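Local coordinates for thylakoid lumenal 15 kDa protein 1, chloroplastic (Arabidopsis thaliana, PDB 3N90) that is of unknown function but resides in the chloroplast thylakoid lumen, its C-terminal part forming a right-handed quadrilateral beta helix of pentapeptide repeats, at residues 13-19 / 31-37; 104-108 / 125-130; 70-76 / 91-97. The protein carries 2 engineered substitutions. The contacts are given in a common frame with arbitrary orientation. Residues are numbered along the deposited sequence.

Contact 1 of 3, residues 13-19 / 31-37; sequences TRGQDLS and QDFKTSI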
ATOM      1  N   THR A  13     -16.001  -2.259  -5.220  1.00 17.08           N
ATOM      2  CA  THR A  13     -14.676  -2.593  -4.738  1.00 14.84           C
ATOM      3  C   THR A  13     -14.672  -3.270  -3.355  1.00 15.05           C
ATOM      4  O   THR A  13     -13.695  -3.948  -2.990  1.00 16.97           O
ATOM      5  CB  THR A  13     -13.768  -1.338  -4.764  1.00 14.83           C
ATOM      6  OG1 THR A  13     -14.379  -0.303  -3.992  1.00 14.14           O
ATOM      7  CG2 THR A  13     -13.554  -0.840  -6.217  1.00 16.71           C
ATOM      8  N   ARG A  14     -15.737  -3.116  -2.583  1.00 14.04           N
ATOM      9  CA  ARG A  14     -15.717  -3.626  -1.217  1.00 15.41           C
ATOM     10  C   ARG A  14     -16.148  -5.106  -1.128  1.00 15.24           C
ATOM     11  O   ARG A  14     -17.218  -5.468  -1.648  1.00 16.22           O
ATOM     12  CB  ARG A  14     -16.539  -2.719  -0.292  1.00 16.25           C
ATOM     13  CG  ARG A  14     -18.014  -2.901  -0.438  1.00 20.77           C
ATOM     14  CD  ARG A  14     -18.824  -1.856   0.308  1.00 27.49           C
ATOM     15  NE  ARG A  14     -20.187  -1.811  -0.241  1.00 31.61           N
ATOM     16  CZ  ARG A  14     -21.021  -0.778  -0.121  1.00 34.21           C
ATOM     17  NH1 ARG A  14     -20.643   0.319   0.537  1.00 37.10           N
ATOM     18  NH2 ARG A  14     -22.234  -0.840  -0.663  1.00 35.25           N
ATOM     19  N   GLY A  15     -15.343  -5.933  -0.455  1.00 14.20           N
ATOM     20  CA  GLY A  15     -15.659  -7.354  -0.239  1.00 14.64           C
ATOM     21  C   GLY A  15     -15.846  -8.083  -1.567  1.00 14.77           C
ATOM     22  O   GLY A  15     -16.789  -8.891  -1.733  1.00 16.53           O
ATOM     23  N   GLN A  16     -14.970  -7.769  -2.516  1.00 13.59           N
ATOM     24  CA  GLN A  16     -15.036  -8.372  -3.855  1.00 14.43           C
ATOM     25  C   GLN A  16     -13.772  -9.147  -4.192  1.00 14.95           C
ATOM     26  O   GLN A  16     -12.697  -8.864  -3.653  1.00 14.63           O
ATOM     27  CB  GLN A  16     -15.253  -7.279  -4.891  1.00 15.07           C
ATOM     28  CG  GLN A  16     -16.608  -6.577  -4.761  1.00 16.85           C
ATOM     29  CD  GLN A  16     -17.777  -7.505  -4.998  1.00 22.70           C
ATOM     30  OE1 GLN A  16     -17.711  -8.408  -5.822  1.00 23.85           O
ATOM     31  NE2 GLN A  16     -18.854  -7.281  -4.275  1.00 28.87           N
ATOM     32  N   ASP A  17     -13.895 -10.123  -5.098  1.00 14.46           N
ATOM     33  CA  ASP A  17     -12.714 -10.779  -5.629  1.00 15.32           C
ATOM     34  C   ASP A  17     -12.261 -10.028  -6.862  1.00 16.12           C
ATOM     35  O   ASP A  17     -12.902 -10.116  -7.916  1.00 17.37           O
ATOM     36  CB  ASP A  17     -13.007 -12.254  -5.960  1.00 16.32           C
ATOM     37  CG  ASP A  17     -11.752 -13.005  -6.424  1.00 18.11           C
ATOM     38  OD1 ASP A  17     -10.712 -12.358  -6.711  1.00 16.85           O
ATOM     39  OD2 ASP A  17     -11.784 -14.254  -6.457  1.00 21.16           O
ATOM     40  N   LEU A  18     -11.173  -9.266  -6.709  1.00 14.70           N
ATOM     41  CA  LEU A  18     -10.627  -8.422  -7.740  1.00 15.54           C
ATOM     42  C   LEU A  18      -9.200  -8.841  -8.051  1.00 15.46           C
ATOM     43  O   LEU A  18      -8.369  -8.032  -8.469  1.00 15.49           O
ATOM     44  CB  LEU A  18     -10.668  -6.941  -7.279  1.00 14.84           C
ATOM     45  CG  LEU A  18     -12.070  -6.378  -7.036  1.00 16.39           C
ATOM     46  CD1 LEU A  18     -11.966  -4.937  -6.505  1.00 16.17           C
ATOM     47  CD2 LEU A  18     -12.901  -6.421  -8.307  1.00 17.78           C
ATOM     48  N   SER A  19      -8.906 -10.128  -7.888  1.00 16.18           N
ATOM     49  CA  SER A  19      -7.574 -10.607  -8.232  1.00 16.80           C
ATOM     50  C   SER A  19      -7.262 -10.269  -9.712  1.00 17.53           C
ATOM     51  O   SER A  19      -8.149 -10.358 -10.585  1.00 18.53           O
ATOM     52  CB  SER A  19      -7.435 -12.113  -8.030  1.00 17.83           C
ATOM     53  OG  SER A  19      -7.929 -12.553  -6.786  1.00 20.39           O
ATOM     54  N   GLN A  31     -11.339   5.099  -1.916  1.00 11.75           N
ATOM     55  CA  GLN A  31     -11.955   3.858  -2.395  1.00 11.85           C
ATOM     56  C   GLN A  31     -11.954   2.803  -1.274  1.00 12.30           C
ATOM     57  O   GLN A  31     -10.952   2.652  -0.521  1.00 12.03           O
ATOM     58  CB  GLN A  31     -11.201   3.334  -3.599  1.00 11.75           C
ATOM     59  CG  GLN A  31     -12.062   2.383  -4.453  1.00 13.66           C
ATOM     60  CD  GLN A  31     -13.244   3.076  -5.112  1.00 16.93           C
ATOM     61  OE1 GLN A  31     -13.134   4.244  -5.541  1.00 16.18           O
ATOM     62  NE2 GLN A  31     -14.386   2.364  -5.210  1.00 12.62           N
ATOM     63  N   ASP A  32     -13.079   2.081  -1.159  1.00 12.30           N
ATOM     64  CA  ASP A  32     -13.276   1.076  -0.117  1.00 12.57           C
ATOM     65  C   ASP A  32     -12.942  -0.317  -0.708  1.00 11.48           C
ATOM     66  O   ASP A  32     -13.733  -0.900  -1.425  1.00 12.91           O
ATOM     67  CB  ASP A  32     -14.733   1.090   0.403  1.00 14.14           C
ATOM     68  CG  ASP A  32     -14.932   0.207   1.639  1.00 16.15           C
ATOM     69  OD1 ASP A  32     -13.990  -0.535   2.046  1.00 16.12           O
ATOM     70  OD2 ASP A  32     -16.032   0.252   2.247  1.00 21.35           O
ATOM     71  N   PHE A  33     -11.752  -0.815  -0.420  1.00 10.26           N
ATOM     72  CA  PHE A  33     -11.390  -2.195  -0.761  1.00  9.83           C
ATOM     73  C   PHE A  33     -11.352  -3.082   0.491  1.00  9.74           C
ATOM     74  O   PHE A  33     -10.627  -4.100   0.506  1.00  9.93           O
ATOM     75  CB  PHE A  33      -9.994  -2.250  -1.401  1.00 10.24           C
ATOM     76  CG  PHE A  33      -9.920  -1.619  -2.731  1.00 11.73           C
ATOM     77  CD1 PHE A  33     -10.330  -2.307  -3.874  1.00  8.65           C
ATOM     78  CD2 PHE A  33      -9.391  -0.346  -2.869  1.00 11.82           C
ATOM     79  CE1 PHE A  33     -10.210  -1.700  -5.136  1.00 12.46           C
ATOM     80  CE2 PHE A  33      -9.300   0.269  -4.125  1.00 13.03           C
ATOM     81  CZ  PHE A  33      -9.692  -0.391  -5.251  1.00 12.55           C
ATOM     82  N   LYS A  34     -12.107  -2.731   1.535  1.00 10.09           N
ATOM     83  CA  LYS A  34     -12.131  -3.566   2.740  1.00 10.66           C
ATOM     84  C   LYS A  34     -12.488  -5.019   2.402  1.00 10.88           C
ATOM     85  O   LYS A  34     -13.462  -5.259   1.686  1.00 10.46           O
ATOM     86  CB  LYS A  34     -13.151  -3.023   3.751  1.00 11.18           C
ATOM     87  CG  LYS A  34     -13.290  -3.894   4.978  1.00 11.30           C
ATOM     88  CD  LYS A  34     -14.043  -3.055   6.032  1.00 17.97           C
ATOM     89  CE  LYS A  34     -14.377  -3.897   7.228  1.00 19.04           C
ATOM     90  NZ  LYS A  34     -15.492  -3.360   8.081  1.00 23.51           N
ATOM     91  N   THR A  35     -11.674  -5.931   2.919  1.00 11.22           N
ATOM     92  CA  THR A  35     -11.829  -7.388   2.811  1.00 11.44           C
ATOM     93  C   THR A  35     -12.045  -7.826   1.349  1.00 11.74           C
ATOM     94  O   THR A  35     -12.777  -8.802   1.073  1.00 11.62           O
ATOM     95  CB  THR A  35     -12.843  -7.977   3.872  1.00 12.51           C
ATOM     96  OG1 THR A  35     -12.771  -9.414   3.926  1.00 14.25           O
ATOM     97  CG2 THR A  35     -14.318  -7.517   3.654  1.00 14.41           C
ATOM     98  N   SER A  36     -11.404  -7.107   0.424  1.00 10.39           N
ATOM     99  CA  SER A  36     -11.357  -7.604  -0.950  1.00  9.95           C
ATOM    100  C   SER A  36     -10.128  -8.462  -1.216  1.00 10.08           C
ATOM    101  O   SER A  36      -9.115  -8.388  -0.508  1.00  9.46           O
ATOM    102  CB  SER A  36     -11.433  -6.469  -1.941  1.00  9.23           C
ATOM    103  OG  SER A  36     -12.742  -5.958  -1.901  1.00 14.70           O
ATOM    104  N   ILE A  37     -10.225  -9.298  -2.268  1.00  9.21           N
ATOM    105  CA  ILE A  37      -9.076 -10.057  -2.731  1.00 10.67           C
ATOM    106  C   ILE A  37      -8.482  -9.303  -3.912  1.00 10.86           C
ATOM    107  O   ILE A  37      -9.170  -9.002  -4.898  1.00 10.51           O
ATOM    108  CB  ILE A  37      -9.463 -11.500  -3.185  1.00 10.10           C
ATOM    109  CG1 ILE A  37     -10.241 -12.241  -2.103  1.00 12.29           C
ATOM    110  CG2 ILE A  37      -8.174 -12.246  -3.540  1.00 12.27           C
ATOM    111  CD1 ILE A  37     -10.679 -13.665  -2.567  1.00 12.71           C
TER
HETATM  112  O   HOH W   1     -18.401   1.452   1.583  1.00 30.78           O

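Contact 2 of 3, residues 104-108 / 125-130; sequences ITGAD and VADGVN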
ATOM      1  N   ILE A 104      10.159  -2.472  -0.664  1.00 18.39           N
ATOM      2  CA  ILE A 104       9.845  -1.139  -0.146  1.00 19.00           C
ATOM      3  C   ILE A 104      10.915  -0.091  -0.461  1.00 19.89           C
ATOM      4  O   ILE A 104      11.032   0.900   0.268  1.00 20.46           O
ATOM      5  CB  ILE A 104       9.552  -1.137   1.356  1.00 18.29           C
ATOM      6  CG1 ILE A 104      10.760  -1.666   2.166  1.00 17.37           C
ATOM      7  CG2 ILE A 104       8.267  -1.963   1.624  1.00 17.76           C
ATOM      8  CD1 ILE A 104      10.654  -1.403   3.649  1.00 14.68           C
ATOM      9  N   THR A 105      11.653  -0.337  -1.534  1.00 21.24           N
ATOM     10  CA  THR A 105      12.722   0.562  -1.979  1.00 23.25           C
ATOM     11  C   THR A 105      12.087   1.894  -2.308  1.00 22.92           C
ATOM     12  O   THR A 105      11.274   1.976  -3.235  1.00 24.31           O
ATOM     13  CB  THR A 105      13.413   0.049  -3.256  1.00 23.15           C
ATOM     14  OG1 THR A 105      13.976  -1.239  -3.027  1.00 25.49           O
ATOM     15  CG2 THR A 105      14.557   1.019  -3.694  1.00 25.14           C
ATOM     16  N   GLY A 106      12.450   2.927  -1.552  1.00 23.14           N
ATOM     17  CA  GLY A 106      11.958   4.285  -1.784  1.00 21.66           C
ATOM     18  C   GLY A 106      10.535   4.515  -1.304  1.00 21.16           C
ATOM     19  O   GLY A 106       9.952   5.561  -1.547  1.00 20.91           O
ATOM     20  N   ALA A 107       9.965   3.559  -0.569  1.00 20.22           N
ATOM     21  CA  ALA A 107       8.664   3.804   0.063  1.00 19.72           C
ATOM     22  C   ALA A 107       8.729   4.864   1.179  1.00 19.79           C
ATOM     23  O   ALA A 107       9.713   4.952   1.922  1.00 21.11           O
ATOM     24  CB  ALA A 107       8.083   2.486   0.610  1.00 19.15           C
ATOM     25  N   ASP A 108       7.688   5.649   1.339  1.00 19.32           N
ATOM     26  CA  ASP A 108       7.693   6.641   2.401  1.00 19.35           C
ATOM     27  C   ASP A 108       6.722   6.307   3.541  1.00 18.69           C
ATOM     28  O   ASP A 108       5.506   6.399   3.398  1.00 17.05           O
ATOM     29  CB  ASP A 108       7.463   8.051   1.797  1.00 19.77           C
ATOM     30  CG  ASP A 108       7.737   9.170   2.772  1.00 22.58           C
ATOM     31  OD1 ASP A 108       7.474   9.005   3.980  1.00 20.35           O
ATOM     32  OD2 ASP A 108       8.175  10.252   2.303  1.00 25.82           O
ATOM     33  N   VAL A 125      14.588  -4.708   5.380  1.00 19.81           N
ATOM     34  CA  VAL A 125      14.469  -4.714   3.928  1.00 22.05           C
ATOM     35  C   VAL A 125      14.414  -3.297   3.350  1.00 22.12           C
ATOM     36  O   VAL A 125      14.252  -3.166   2.135  1.00 24.29           O
ATOM     37  CB  VAL A 125      13.238  -5.550   3.428  1.00 22.69           C
ATOM     38  CG1 VAL A 125      13.443  -7.066   3.658  1.00 24.13           C
ATOM     39  CG2 VAL A 125      11.958  -5.052   4.069  1.00 21.97           C
ATOM     40  N   ALA A 126      14.557  -2.267   4.209  1.00 21.49           N
ATOM     41  CA  ALA A 126      14.390  -0.851   3.843  1.00 22.22           C
ATOM     42  C   ALA A 126      15.617  -0.182   3.248  1.00 24.10           C
ATOM     43  O   ALA A 126      16.722  -0.239   3.814  1.00 24.64           O
ATOM     44  CB  ALA A 126      13.887  -0.024   5.044  1.00 21.94           C
ATOM     45  N   ASP A 127      15.402   0.477   2.115  1.00 25.77           N
ATOM     46  CA  ASP A 127      16.434   1.292   1.481  1.00 27.84           C
ATOM     47  C   ASP A 127      15.838   2.325   0.511  1.00 27.57           C
ATOM     48  O   ASP A 127      14.631   2.360   0.289  1.00 26.63           O
ATOM     49  CB  ASP A 127      17.534   0.406   0.850  1.00 28.35           C
ATOM     50  CG  ASP A 127      17.102  -0.314  -0.417  1.00 32.70           C
ATOM     51  OD1 ASP A 127      15.950  -0.170  -0.892  1.00 38.68           O
ATOM     52  OD2 ASP A 127      17.960  -1.034  -0.967  1.00 37.79           O
ATOM     53  N   GLY A 128      16.675   3.213  -0.013  1.00 28.24           N
ATOM     54  CA  GLY A 128      16.228   4.083  -1.081  1.00 27.80           C
ATOM     55  C   GLY A 128      15.657   5.395  -0.649  1.00 28.08           C
ATOM     56  O   GLY A 128      15.464   5.674   0.565  1.00 28.10           O
ATOM     57  N   VAL A 129      15.385   6.215  -1.667  1.00 27.57           N
ATOM     58  CA  VAL A 129      14.769   7.506  -1.485  1.00 28.33           C
ATOM     59  C   VAL A 129      13.543   7.524  -2.380  1.00 27.33           C
ATOM     60  O   VAL A 129      13.568   7.019  -3.502  1.00 27.32           O
ATOM     61  CB  VAL A 129      15.687   8.707  -1.898  1.00 28.03           C
ATOM     62  CG1 VAL A 129      15.227   9.979  -1.198  1.00 29.78           C
ATOM     63  CG2 VAL A 129      17.152   8.422  -1.550  1.00 30.22           C
ATOM     64  N   ASN A 130      12.495   8.112  -1.854  1.00 27.41           N
ATOM     65  CA  ASN A 130      11.218   8.203  -2.547  1.00 27.51           C
ATOM     66  C   ASN A 130      11.311   9.155  -3.744  1.00 27.74           C
ATOM     67  O   ASN A 130      11.503  10.362  -3.535  1.00 29.19           O
ATOM     68  CB  ASN A 130      10.174   8.683  -1.555  1.00 26.47           C
ATOM     69  CG  ASN A 130       8.775   8.677  -2.132  1.00 27.54           C
ATOM     70  OD1 ASN A 130       8.310   9.691  -2.630  1.00 25.27           O
ATOM     71  ND2 ASN A 130       8.098   7.539  -2.062  1.00 25.69           N
TER
HETATM   72  O   HOH W   2      12.611  -3.844  -0.100  1.00 26.63           O

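Contact 3 of 3, residues 70-76 / 91-97; sequences GADFSLA and ATMMGNT. Engineered in segment 91-97: Met93 (natural residue Val), Met94 (natural residue Thr).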
ATOM      1  N   GLY A  70      -2.434   8.256   4.075  1.00 12.55           N
ATOM      2  CA  GLY A  70      -3.564   8.063   4.948  1.00 12.47           C
ATOM      3  C   GLY A  70      -4.387   6.785   4.690  1.00 11.78           C
ATOM      4  O   GLY A  70      -5.458   6.581   5.290  1.00 13.31           O
ATOM      5  N   ALA A  71      -3.877   5.924   3.804  1.00 11.37           N
ATOM      6  CA  ALA A  71      -4.599   4.671   3.526  1.00 11.46           C
ATOM      7  C   ALA A  71      -4.518   3.731   4.705  1.00 12.29           C
ATOM      8  O   ALA A  71      -3.555   3.789   5.493  1.00 12.84           O
ATOM      9  CB  ALA A  71      -4.049   4.002   2.297  1.00 10.67           C
ATOM     10  N   ASP A  72      -5.496   2.829   4.787  1.00 12.84           N
ATOM     11  CA  ASP A  72      -5.529   1.890   5.908  1.00 12.06           C
ATOM     12  C   ASP A  72      -5.159   0.491   5.429  1.00 12.93           C
ATOM     13  O   ASP A  72      -5.908  -0.107   4.643  1.00 11.30           O
ATOM     14  CB  ASP A  72      -6.890   1.864   6.549  1.00 13.15           C
ATOM     15  CG  ASP A  72      -6.926   1.014   7.833  1.00 14.11           C
ATOM     16  OD1 ASP A  72      -5.847   0.663   8.363  1.00 18.51           O
ATOM     17  OD2 ASP A  72      -8.021   0.710   8.311  1.00 20.43           O
ATOM     18  N   PHE A  73      -4.016  -0.019   5.894  1.00 11.65           N
ATOM     19  CA  PHE A  73      -3.621  -1.371   5.557  1.00 12.51           C
ATOM     20  C   PHE A  73      -3.766  -2.294   6.782  1.00 12.07           C
ATOM     21  O   PHE A  73      -3.204  -3.385   6.806  1.00 12.19           O
ATOM     22  CB  PHE A  73      -2.173  -1.421   5.068  1.00 14.24           C
ATOM     23  CG  PHE A  73      -1.969  -0.786   3.737  1.00 13.84           C
ATOM     24  CD1 PHE A  73      -2.134  -1.524   2.562  1.00 13.31           C
ATOM     25  CD2 PHE A  73      -1.595   0.544   3.650  1.00 14.60           C
ATOM     26  CE1 PHE A  73      -1.936  -0.924   1.314  1.00 14.26           C
ATOM     27  CE2 PHE A  73      -1.404   1.132   2.423  1.00 14.25           C
ATOM     28  CZ  PHE A  73      -1.570   0.393   1.256  1.00 14.76           C
ATOM     29  N   SER A  74      -4.505  -1.857   7.789  1.00 11.54           N
ATOM     30  CA  SER A  74      -4.630  -2.685   8.999  1.00 12.10           C
ATOM     31  C   SER A  74      -5.147  -4.063   8.617  1.00 11.85           C
ATOM     32  O   SER A  74      -6.085  -4.159   7.846  1.00 11.41           O
ATOM     33  CB  SER A  74      -5.553  -2.021  10.004  1.00 12.07           C
ATOM     34  OG  SER A  74      -4.999  -0.756  10.356  1.00 14.14           O
ATOM     35  N   LEU A  75      -4.507  -5.097   9.166  1.00 12.27           N
ATOM     36  CA  LEU A  75      -4.911  -6.522   8.980  1.00 12.69           C
ATOM     37  C   LEU A  75      -4.721  -7.038   7.559  1.00 13.43           C
ATOM     38  O   LEU A  75      -5.070  -8.195   7.273  1.00 13.88           O
ATOM     39  CB  LEU A  75      -6.375  -6.781   9.386  1.00 12.22           C
ATOM     40  CG  LEU A  75      -6.881  -6.253  10.738  1.00 12.33           C
ATOM     41  CD1 LEU A  75      -8.188  -6.880  11.136  1.00 13.08           C
ATOM     42  CD2 LEU A  75      -5.837  -6.511  11.770  1.00 14.56           C
ATOM     43  N   ALA A  76      -4.214  -6.196   6.664  1.00 13.35           N
ATOM     44  CA  ALA A  76      -4.034  -6.607   5.273  1.00 12.74           C
ATOM     45  C   ALA A  76      -2.874  -7.584   5.115  1.00 13.79           C
ATOM     46  O   ALA A  76      -1.869  -7.547   5.869  1.00 13.17           O
ATOM     47  CB  ALA A  76      -3.814  -5.360   4.338  1.00 12.20           C
ATOM     48  N   ALA A  91      -0.334   6.691   6.626  1.00 16.10           N
ATOM     49  CA  ALA A  91      -1.127   5.457   6.541  1.00 15.61           C
ATOM     50  C   ALA A  91      -1.157   4.716   7.882  1.00 17.09           C
ATOM     51  O   ALA A  91      -0.384   5.048   8.814  1.00 16.84           O
ATOM     52  CB  ALA A  91      -0.580   4.537   5.417  1.00 15.84           C
ATOM     53  N   THR A  92      -2.055   3.741   7.994  1.00 16.96           N
ATOM     54  CA  THR A  92      -2.091   2.860   9.178  1.00 18.47           C
ATOM     55  C   THR A  92      -1.913   1.412   8.786  1.00 17.97           C
ATOM     56  O   THR A  92      -2.288   1.043   7.680  1.00 17.77           O
ATOM     57  CB  THR A  92      -3.384   3.039   9.988  1.00 19.95           C
ATOM     58  OG1 THR A  92      -4.503   3.104   9.109  1.00 22.14           O
ATOM     59  CG2 THR A  92      -3.325   4.346  10.754  1.00 22.03           C
ATOM     60  N   MET A  93      -1.312   0.614   9.679  1.00 16.74           N
ATOM     61  CA  MET A  93      -1.099  -0.803   9.428  1.00 16.62           C
ATOM     62  C   MET A  93      -1.111  -1.552  10.757  1.00 17.24           C
ATOM     63  O   MET A  93      -0.125  -2.164  11.140  1.00 16.99           O
ATOM     64  CB  MET A  93       0.147  -1.096   8.523  1.00 16.14           C
ATOM     65  CG  MET A  93       1.454  -0.356   8.905  1.00 19.43           C
ATOM     66  SD  MET A  93       2.726  -0.430   7.567  1.00 16.03           S
ATOM     67  CE  MET A  93       2.027   0.690   6.355  1.00 22.21           C
ATOM     68  N   MET A  94      -2.252  -1.490  11.444  1.00 17.00           N
ATOM     69  CA  MET A  94      -2.447  -2.185  12.732  1.00 18.38           C
ATOM     70  C   MET A  94      -2.608  -3.696  12.671  1.00 18.57           C
ATOM     71  O   MET A  94      -3.043  -4.285  11.654  1.00 16.28           O
ATOM     72  CB  MET A  94      -3.664  -1.634  13.457  1.00 18.67           C
ATOM     73  CG  MET A  94      -3.481  -0.222  13.931  1.00 20.22           C
ATOM     74  SD  MET A  94      -5.030   0.384  14.645  1.00 19.92           S
ATOM     75  CE  MET A  94      -5.702   1.317  13.272  1.00 24.44           C
ATOM     76  N   GLY A  95      -2.247  -4.321  13.785  1.00 18.43           N
ATOM     77  CA  GLY A  95      -2.421  -5.765  13.952  1.00 19.82           C
ATOM     78  C   GLY A  95      -1.552  -6.618  13.054  1.00 21.10           C
ATOM     79  O   GLY A  95      -0.470  -6.215  12.642  1.00 20.66           O
ATOM     80  N   ASN A  96      -2.073  -7.806  12.786  1.00 22.77           N
ATOM     81  CA  ASN A  96      -1.451  -8.884  12.040  1.00 24.99           C
ATOM     82  C   ASN A  96      -1.335  -8.625  10.539  1.00 25.07           C
ATOM     83  O   ASN A  96      -1.787  -9.446   9.732  1.00 26.25           O
ATOM     84  CB  ASN A  96      -2.357 -10.097  12.197  1.00 26.25           C
ATOM     85  CG  ASN A  96      -3.829  -9.767  11.858  1.00 28.78           C
ATOM     86  OD1 ASN A  96      -4.540  -9.224  12.700  1.00 34.97           O
ATOM     87  ND2 ASN A  96      -4.263 -10.052  10.613  1.00 31.33           N
ATOM     88  N   THR A  97      -0.733  -7.507  10.174  1.00 25.65           N
ATOM     89  CA  THR A  97      -0.476  -7.178   8.768  1.00 26.24           C
ATOM     90  C   THR A  97       0.852  -7.841   8.445  1.00 26.14           C
ATOM     91  O   THR A  97       1.784  -7.787   9.262  1.00 28.50           O
ATOM     92  CB  THR A  97      -0.345  -5.644   8.591  1.00 26.21           C
ATOM     93  OG1 THR A  97      -1.422  -4.985   9.279  1.00 30.66           O
ATOM     94  CG2 THR A  97      -0.373  -5.241   7.122  1.00 25.57           C
TER
HETATM   95  O   HOH W   3      -5.785   5.138   7.974  1.00 34.52           O
HETATM   96  O   HOH W   4      -1.570 -10.507   7.084  1.00 31.35           O

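Contact 1 of 3, residues 13-19 / 31-37
Seven hydrogen bonds join residues 13-19 to residues 31-37, although neither segment is a regular strand. These are stacked turns near the N-terminal end of a right-handed quadrilateral beta helix. Thr13 OG1 works both ways, donating to Asp32 O (2.7 Å) and accepting from Gln31 NE2 (2.9 Å), whose amide also reaches Tyr8 O. Ser36 is its counterpart: its OG donates to Thr13 O in a very short bond of 2.5 Å and accepts from Gln16 N at 2.9 Å. A small hydroxyl suits this buried site because it can serve two backbone groups at once. Backbone bonds complete the seam: Gly15 N to Lys34 O (2.9 Å), Ile37 N to Gln16 O (2.9 Å) and Leu18 N to Ile37 O (2.7 Å), the last two flanking the bridge between Asp17 and Ile37. Gly15 has a positive phi (58°), easiest for glycine. Asp32 OD1 accepts from Lys34 N (2.9 Å) in an Asx turn, leading into the type II turn from Phe33 to Ser36, while one water links Asp32 OD2 to Arg14 NH1, 2.7 Å from each. Phe33 enters the interior, its CE1 3.9 Å from Leu18 CD1, and its ring meets that of Phe53. The chemistry therefore implies that backbone pairing is supplemented by two hydroxyls, each both donor and acceptor, which account for four of the seven hydrogen bonds.

Contact 2 of 3, residues 104-108 / 125-130
Ile104 lays its CD1 against Ala126 CB (3.8 Å) and Val125 CG2 (3.9 Å), bringing a late coil of the right-handed quadrilateral beta helix up against the chain that leaves helix 116-125. The branched side chain also touches Leu83 and Phe109, so one apolar residue serves both the interior of the coil and its C-terminal cover. Beside it, a water accepts from Ile104 N and donates to Val125 O, 2.9 Å from each, bridging a gap that the two backbones do not close directly.

Ile104 begins a type II turn that ends at Ala107, closed by Ala107 N to Ile104 O at 3.0 Å. Gly106 occupies the turn position with positive phi, and here it is doubly apt: a CB would run into Val129 O. Its NH donates to Asp127 O at 2.9 Å. Gly128 suits its place for a similar reason, since a CB there would collide with Gly106 N and Thr105 CG2, and its own backbone angles are awkward for any other residue. Thr105 OG1 bonds to Asn103 OD1 and also lies 3.1 Å from Asp127 OD1.

Asp108 OD2 takes hydrogen bonds from Thr133 and Asn135, tying the coil to the loop before helix 137-140. Asn130 is suited by its two-ended amide: OD1 accepts from Thr133 N, while ND2 donates to Gly106 O at 2.8 Å.

Contact 3 of 3, residues 70-76 / 91-97
A single carboxylate oxygen, Asp72 OD1, gathers three donors: Ser74 OG at 2.6 Å, Ser74 N at 2.9 Å and, from the other segment, Thr92 OG1 at 2.9 Å. The bond from Ser74 N makes an Asx turn, and the whole group sits on successive coils of the right-handed quadrilateral beta helix formed by pentapeptide repeats. A short acidic side chain is well matched to this task, because it bends back to its own turn and still reaches the next coil.

The coils are joined at a single bridge between Asp72 and Thr92, through Thr92 N to Ala71 O (2.9 Å) and Phe73 N to Thr92 O (2.7 Å). Farther on, Ser74 OG accepts from Met94 N at 3.0 Å, and Leu75 N donates to Met94 O, also at 3.0 Å, with a weak bond to Thr97 OG1 besides. Phe73 turns into the core, where its ring meets Phe53 and its CB lies 4.2 Å from CB of Met93, an engineered residue like Met94.

Residues 73-76 form a type II turn, but the chain opposite follows another path, with an inverse gamma turn centred on Asn96 in which Thr97 N donates to Gly95 O at 2.8 Å. Gly95 fits because a CB would strike Leu75 CD2. Between the coils, one water donates to both Gly70 O and Thr92 OG1; another donates to Ala76 O at 3.2 Å and to Asn96 O at 2.9 Å.

Along the chain the contacts come in the order 1, 3, 2, each closing before the next opens, and this is also their order along the quadrilateral beta helix. Centres of contacts 1 and 3 are 15 Å apart, those of 3 and 2 are 18 Å apart, and those of 1 and 2, on opposite sides of the chain's centre, 26 Å. Contact 1 lies beside helix 10-13, contact 3 lies between middle coils, and contact 2 joins a late coil to the chain leading from helix 116-125 toward helix 137-140. The ring of Phe53 meets both Phe33 and Phe73, connecting contacts 1 and 3 through the core. Stacked coils thus form a rod with a C-terminal cover.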